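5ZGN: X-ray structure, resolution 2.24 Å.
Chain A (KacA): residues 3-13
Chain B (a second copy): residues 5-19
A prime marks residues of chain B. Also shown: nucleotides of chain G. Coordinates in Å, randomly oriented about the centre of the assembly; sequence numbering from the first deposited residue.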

# COMPACT_ATOMS: atom_id res chain seq x y z
N ALA A 3 26.90 -10.19 -16.53
CA ALA A 3 26.47 -8.80 -16.44
C ALA A 3 27.23 -8.07 -15.34
O ALA A 3 27.12 -8.40 -14.16
CB ALA A 3 24.97 -8.73 -16.19
N LEU A 4 28.00 -7.06 -15.73
CA LEU A 4 28.79 -6.30 -14.77
C LEU A 4 27.93 -5.24 -14.08
O LEU A 4 26.91 -4.79 -14.60
CB LEU A 4 29.98 -5.62 -15.46
CG LEU A 4 31.09 -6.52 -16.00
CD1 LEU A 4 32.41 -5.76 -16.03
CD2 LEU A 4 31.23 -7.80 -15.18
N LYS A 5 28.38 -4.84 -12.89
CA LYS A 5 27.73 -3.76 -12.13
C LYS A 5 28.38 -2.43 -12.53
O LYS A 5 29.11 -1.80 -11.77
CB LYS A 5 27.83 -4.02 -10.64
CG LYS A 5 26.94 -5.15 -10.14
CD LYS A 5 27.02 -5.29 -8.63
CE LYS A 5 26.38 -6.59 -8.17
NZ LYS A 5 26.25 -6.65 -6.69
N LYS A 6 28.08 -2.02 -13.76
CA LYS A 6 28.73 -0.87 -14.37
C LYS A 6 27.98 0.44 -14.13
O LYS A 6 28.50 1.50 -14.49
CB LYS A 6 28.89 -1.09 -15.87
N GLN A 7 26.78 0.40 -13.56
CA GLN A 7 26.04 1.62 -13.28
C GLN A 7 26.11 1.96 -11.80
O GLN A 7 26.56 1.17 -10.97
CB GLN A 7 24.59 1.48 -13.74
CG GLN A 7 24.44 0.99 -15.17
CD GLN A 7 24.62 2.08 -16.20
OE1 GLN A 7 24.95 1.81 -17.35
NE2 GLN A 7 24.45 3.32 -15.78
N ARG A 8 25.76 3.19 -11.48
CA ARG A 8 25.84 3.69 -10.12
C ARG A 8 24.63 4.46 -9.71
O ARG A 8 23.92 4.94 -10.54
CB ARG A 8 27.05 4.61 -9.99
CG ARG A 8 28.36 4.02 -10.44
CD ARG A 8 29.47 5.05 -10.40
NE ARG A 8 29.52 5.75 -9.14
CZ ARG A 8 30.22 6.85 -8.94
NH1 ARG A 8 30.91 7.37 -9.91
NH2 ARG A 8 30.22 7.43 -7.78
N ILE A 9 24.43 4.60 -8.41
CA ILE A 9 23.34 5.34 -7.82
C ILE A 9 23.82 5.80 -6.45
O ILE A 9 24.46 5.04 -5.75
CB ILE A 9 22.12 4.42 -7.60
CG1 ILE A 9 21.27 4.29 -8.84
CG2 ILE A 9 21.19 4.93 -6.53
CD1 ILE A 9 20.22 3.24 -8.69
N ASP A 10 23.53 7.02 -6.09
CA ASP A 10 23.88 7.47 -4.76
C ASP A 10 22.70 8.12 -4.12
O ASP A 10 22.01 8.88 -4.74
CB ASP A 10 25.12 8.37 -4.73
CG ASP A 10 24.92 9.67 -5.40
OD1 ASP A 10 25.04 9.73 -6.62
OD2 ASP A 10 24.66 10.64 -4.71
N LEU A 11 22.47 7.77 -2.88
CA LEU A 11 21.36 8.30 -2.13
C LEU A 11 21.77 9.14 -0.94
O LEU A 11 22.63 8.78 -0.18
CB LEU A 11 20.52 7.17 -1.59
CG LEU A 11 20.47 5.94 -2.44
CD1 LEU A 11 20.09 4.76 -1.60
CD2 LEU A 11 19.44 6.18 -3.51
N ARG A 12 21.14 10.29 -0.81
CA ARG A 12 21.37 11.15 0.31
C ARG A 12 20.14 10.92 1.15
O ARG A 12 19.04 11.08 0.68
CB ARG A 12 21.49 12.58 -0.14
CG ARG A 12 22.51 12.80 -1.24
CD ARG A 12 23.87 12.23 -0.90
NE ARG A 12 24.71 12.16 -2.07
CZ ARG A 12 25.46 13.16 -2.50
NH1 ARG A 12 25.48 14.30 -1.84
NH2 ARG A 12 26.18 13.03 -3.58
N LEU A 13 20.31 10.57 2.41
CA LEU A 13 19.18 10.20 3.25
C LEU A 13 19.48 10.57 4.69
O LEU A 13 20.62 10.89 5.06
CB LEU A 13 18.85 8.71 3.14
CG LEU A 13 19.95 7.66 3.35
CD1 LEU A 13 19.37 6.43 3.92
CD2 LEU A 13 20.68 7.32 2.11
N LYS B 5 19.52 15.06 6.60
CA LYS B 5 19.88 14.31 5.40
C LYS B 5 21.37 14.42 5.12
O LYS B 5 21.78 14.90 4.06
CB LYS B 5 19.07 14.81 4.20
CG LYS B 5 18.38 13.71 3.42
CD LYS B 5 17.41 14.28 2.39
CE LYS B 5 16.34 13.26 2.03
NZ LYS B 5 15.44 13.76 0.96
N LYS B 6 22.19 13.98 6.08
CA LYS B 6 23.63 14.13 6.01
C LYS B 6 24.38 12.84 5.71
O LYS B 6 25.61 12.84 5.71
CB LYS B 6 24.16 14.73 7.32
N GLN B 7 23.63 11.77 5.54
CA GLN B 7 24.19 10.47 5.26
C GLN B 7 24.03 10.12 3.80
O GLN B 7 23.36 10.80 3.05
CB GLN B 7 23.51 9.41 6.10
CG GLN B 7 23.69 9.57 7.60
CD GLN B 7 25.14 9.75 7.98
OE1 GLN B 7 25.97 8.96 7.60
NE2 GLN B 7 25.43 10.79 8.71
N ARG B 8 24.65 9.04 3.41
CA ARG B 8 24.58 8.60 2.05
C ARG B 8 24.84 7.13 1.91
O ARG B 8 25.36 6.51 2.80
CB ARG B 8 25.58 9.36 1.22
CG ARG B 8 26.99 8.98 1.49
CD ARG B 8 27.89 9.95 0.78
NE ARG B 8 27.91 9.70 -0.64
CZ ARG B 8 28.13 10.62 -1.55
NH1 ARG B 8 28.34 11.85 -1.20
NH2 ARG B 8 28.14 10.29 -2.81
N ILE B 9 24.44 6.61 0.76
CA ILE B 9 24.61 5.23 0.37
C ILE B 9 25.03 5.26 -1.08
O ILE B 9 24.42 5.93 -1.87
CB ILE B 9 23.33 4.43 0.51
CG1 ILE B 9 23.08 4.09 1.96
CG2 ILE B 9 23.43 3.15 -0.26
CD1 ILE B 9 22.01 3.06 2.19
N ASP B 10 26.11 4.56 -1.42
CA ASP B 10 26.58 4.50 -2.78
C ASP B 10 26.37 3.07 -3.29
O ASP B 10 26.64 2.14 -2.59
CB ASP B 10 28.03 4.93 -2.84
CG ASP B 10 28.23 6.35 -2.42
OD1 ASP B 10 28.26 6.62 -1.23
OD2 ASP B 10 28.40 7.22 -3.28
N LEU B 11 25.89 2.93 -4.53
CA LEU B 11 25.51 1.65 -5.11
C LEU B 11 26.23 1.44 -6.44
O LEU B 11 26.37 2.38 -7.23
CB LEU B 11 24.00 1.56 -5.38
CG LEU B 11 22.92 1.55 -4.29
CD1 LEU B 11 23.31 0.67 -3.11
CD2 LEU B 11 22.59 2.96 -3.85
N ARG B 12 26.67 0.21 -6.66
CA ARG B 12 26.97 -0.30 -7.99
C ARG B 12 25.89 -1.32 -8.34
O ARG B 12 25.50 -2.13 -7.50
CB ARG B 12 28.35 -0.95 -8.06
CG ARG B 12 29.53 0.00 -7.89
CD ARG B 12 30.85 -0.76 -7.93
NE ARG B 12 31.99 0.05 -7.51
CZ ARG B 12 32.70 0.83 -8.32
NH1 ARG B 12 32.38 0.93 -9.61
NH2 ARG B 12 33.72 1.53 -7.85
N LEU B 13 25.42 -1.27 -9.58
CA LEU B 13 24.40 -2.21 -10.03
C LEU B 13 24.48 -2.39 -11.54
O LEU B 13 25.11 -1.60 -12.24
CB LEU B 13 22.98 -1.77 -9.62
CG LEU B 13 22.60 -0.30 -9.44
CD1 LEU B 13 22.98 0.56 -10.63
CD2 LEU B 13 21.11 -0.20 -9.16
N THR B 14 23.84 -3.45 -12.02
CA THR B 14 23.81 -3.74 -13.44
C THR B 14 22.95 -2.72 -14.18
O THR B 14 22.15 -1.99 -13.59
CB THR B 14 23.27 -5.15 -13.68
OG1 THR B 14 21.92 -5.23 -13.22
CG2 THR B 14 24.11 -6.18 -12.94
N ASP B 15 23.12 -2.69 -15.50
CA ASP B 15 22.25 -1.86 -16.34
C ASP B 15 20.80 -2.32 -16.23
O ASP B 15 19.88 -1.49 -16.26
CB ASP B 15 22.71 -1.93 -17.80
CG ASP B 15 24.14 -1.49 -17.98
OD1 ASP B 15 24.94 -1.64 -17.03
OD2 ASP B 15 24.47 -0.99 -19.08
N ASP B 16 20.59 -3.63 -16.10
CA ASP B 16 19.23 -4.16 -16.01
C ASP B 16 18.53 -3.65 -14.76
O ASP B 16 17.41 -3.14 -14.82
CB ASP B 16 19.28 -5.69 -16.03
CG ASP B 16 17.89 -6.32 -15.99
OD1 ASP B 16 17.31 -6.43 -14.89
OD2 ASP B 16 17.39 -6.71 -17.06
N ASP B 17 19.19 -3.77 -13.60
CA ASP B 17 18.59 -3.30 -12.36
C ASP B 17 18.40 -1.79 -12.38
O ASP B 17 17.36 -1.28 -11.95
CB ASP B 17 19.44 -3.73 -11.17
CG ASP B 17 19.41 -5.23 -10.94
OD1 ASP B 17 18.53 -5.89 -11.52
OD2 ASP B 17 20.26 -5.73 -10.18
N LYS B 18 19.40 -1.06 -12.88
CA LYS B 18 19.30 0.40 -12.94
C LYS B 18 18.16 0.84 -13.86
O LYS B 18 17.42 1.78 -13.53
CB LYS B 18 20.62 0.99 -13.42
CG LYS B 18 20.58 2.48 -13.68
CD LYS B 18 20.89 3.29 -12.43
CE LYS B 18 20.91 4.78 -12.72
NZ LYS B 18 22.25 5.25 -13.16
N SER B 19 17.99 0.16 -14.99
CA SER B 19 16.97 0.56 -15.96
C SER B 19 15.56 0.33 -15.42
O SER B 19 14.69 1.20 -15.54
CB SER B 19 17.17 -0.18 -17.28
OG SER B 19 17.07 -1.58 -17.09
P DG G 5 29.07 -5.12 -5.20
OP1 DG G 5 28.02 -6.13 -4.92
OP2 DG G 5 28.78 -4.00 -6.12
O5' DG G 5 29.57 -4.51 -3.82
C5' DG G 5 30.17 -5.35 -2.84
C4' DG G 5 30.55 -4.55 -1.60
O4' DG G 5 31.76 -3.80 -1.86
C3' DG G 5 29.50 -3.53 -1.16
O3' DG G 5 29.42 -3.51 0.26
C2' DG G 5 30.02 -2.21 -1.73
C1' DG G 5 31.53 -2.41 -1.73
N9 DG G 5 32.19 -1.73 -2.84
C8 DG G 5 31.72 -1.60 -4.13
N7 DG G 5 32.53 -0.94 -4.92
C5 DG G 5 33.61 -0.63 -4.10
C6 DG G 5 34.80 0.08 -4.40
O6 DG G 5 35.15 0.58 -5.48
N1 DG G 5 35.64 0.18 -3.29
C2 DG G 5 35.35 -0.33 -2.05
N2 DG G 5 36.28 -0.13 -1.10
N3 DG G 5 34.24 -1.00 -1.75
C4 DG G 5 33.42 -1.10 -2.82
P DC G 8 31.47 9.14 4.05
OP1 DC G 8 31.79 9.63 5.41
OP2 DC G 8 30.06 8.89 3.68
O5' DC G 8 32.10 10.16 2.99
C5' DC G 8 33.49 10.45 3.05
C4' DC G 8 33.85 11.55 2.06
O4' DC G 8 33.86 11.00 0.72
C3' DC G 8 32.90 12.74 2.04
O3' DC G 8 33.63 13.95 2.22
C2' DC G 8 32.22 12.67 0.67
C1' DC G 8 33.24 11.90 -0.16
N1 DC G 8 32.61 11.11 -1.26
C2 DC G 8 32.89 11.44 -2.60
O2 DC G 8 33.65 12.38 -2.84
N3 DC G 8 32.31 10.71 -3.58
C4 DC G 8 31.49 9.70 -3.28
N4 DC G 8 30.95 9.01 -4.29
C5 DC G 8 31.20 9.36 -1.93
C6 DC G 8 31.77 10.08 -0.96
P DT G 4 31.22 -6.58 -11.09
OP1 DT G 4 30.19 -7.63 -11.20
OP2 DT G 4 31.09 -5.34 -11.89
O5' DT G 4 31.34 -6.18 -9.54
C5' DT G 4 31.85 -7.12 -8.62
C4' DT G 4 32.14 -6.45 -7.29
O4' DT G 4 33.40 -5.75 -7.35
C3' DT G 4 31.10 -5.41 -6.85
O3' DT G 4 30.36 -5.91 -5.75
C2' DT G 4 31.94 -4.17 -6.46
C1' DT G 4 33.36 -4.72 -6.40
N1 DT G 4 34.41 -3.72 -6.75
C2 DT G 4 35.39 -3.44 -5.83
O2 DT G 4 35.46 -3.97 -4.73
N3 DT G 4 36.31 -2.51 -6.23
C4 DT G 4 36.34 -1.84 -7.44
O4 DT G 4 37.21 -1.01 -7.71
C5 DT G 4 35.28 -2.18 -8.36
C7 DT G 4 35.21 -1.51 -9.71
C6 DT G 4 34.37 -3.09 -7.97
O HOH W 1 23.86 -4.39 -7.16
O HOH W 2 27.92 6.75 -6.05
O HOH W 3 28.51 4.63 -7.05

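The two copies of KacA pair through residues 7-13 of each chain, which form a two-stranded antiparallel ribbon centred on Asp10 and Asp10′; contact between the two stretches buries 1230 Å². Alternation along the strands gives the ribbon two different faces, one carrying Gln7, Ile9, Leu11 and Leu13 of both chains, the other the arginines and aspartates, several of which meet the DNA.

At the start of the chain B stretch, Lys5′ lies beside the end of the opposite strand, its CA donating a CA-H...O contact to Leu13 O (3.5 Å). The ladder proper begins at Gln7′, whose backbone both gives and receives: Gln7′ N donates to Leu13 O at 3.2 Å, and Leu13 N to Gln7′ O at 3.1 Å. Its side chain sets out on the face of the leucines and isoleucines, and its end leads away from the chain A stretch.

Arg8′ occupies a non-hydrogen-bonded position opposite Arg12, and its CA approaches Leu11 O at 3.0 Å. Its guanidinium is held within its own strand by a salt bridge, Arg8′ NH2 to Asp10′ OD2 (3.1 Å), with Arg8′ NE also donating to Asp10′ OD1 (3.2 Å). One face of the group is covered by the base of DC8, the opposite face by the Arg12 guanidinium. Like charges thus come close, with Arg12 NH2 3.4 Å from Arg8′ NH1, but each arginine has an aspartate partner: Arg12 NE binds Asp10 OD2 at 3.0 Å. The same Asp10 OD2 lies 4.0 Å from Arg8′ NH2, a long salt bridge in which the charges attract without an N-H directed at the oxygen.

Ile9′ turns to the apolar face and exchanges two backbone bonds with Leu11, Leu11 N to Ile9′ O (2.9 Å) and Ile9′ N to Leu11 O (3.0 Å). Its CG1 packs against Leu13 CD2 at 4.0 Å. At Asp10′, the carboxylate that steadies Arg8′ also accepts from DC8 N4 through OD2 (3.3 Å), while water 2 links Asp10′ OD2 (2.9 Å) to Arg8 NH2 (3.0 Å).

Leu11′ is buried, as befits a branched apolar side chain at the middle of this face: its CD2 meets Ile9 CG2 at 3.6 Å and Leu11 CD1 at 3.8 Å. Leu11′ N donates to Ile9 O (2.8 Å), and Leu11′ O accepts from Ile9 N (3.2 Å). Arg12′ returns to the DNA face, where its extended side chain reads the guanine edge of DG5, Arg12′ NE donating to N7 (2.8 Å) and Arg12′ NH2 to O6 (2.9 Å). Leu13′ closes the ladder with paired bonds to Gln7, Gln7 N to Leu13′ O (2.9 Å) and Leu13′ N to Gln7 O (3.0 Å), and its CD2 reaches Ile9 CD1 at 3.6 Å.

Thr14′ then caps the helix, its OG1 accepting from Asp17′ N at 3.1 Å. One turn into that helix, Lys18′ points back toward chain A. Its aliphatic portion lies along Ile9, CD to CG1 at 3.7 Å, and its NZ donates to Arg8 O (3.1 Å), so the long side chain combines apolar packing with a polar end.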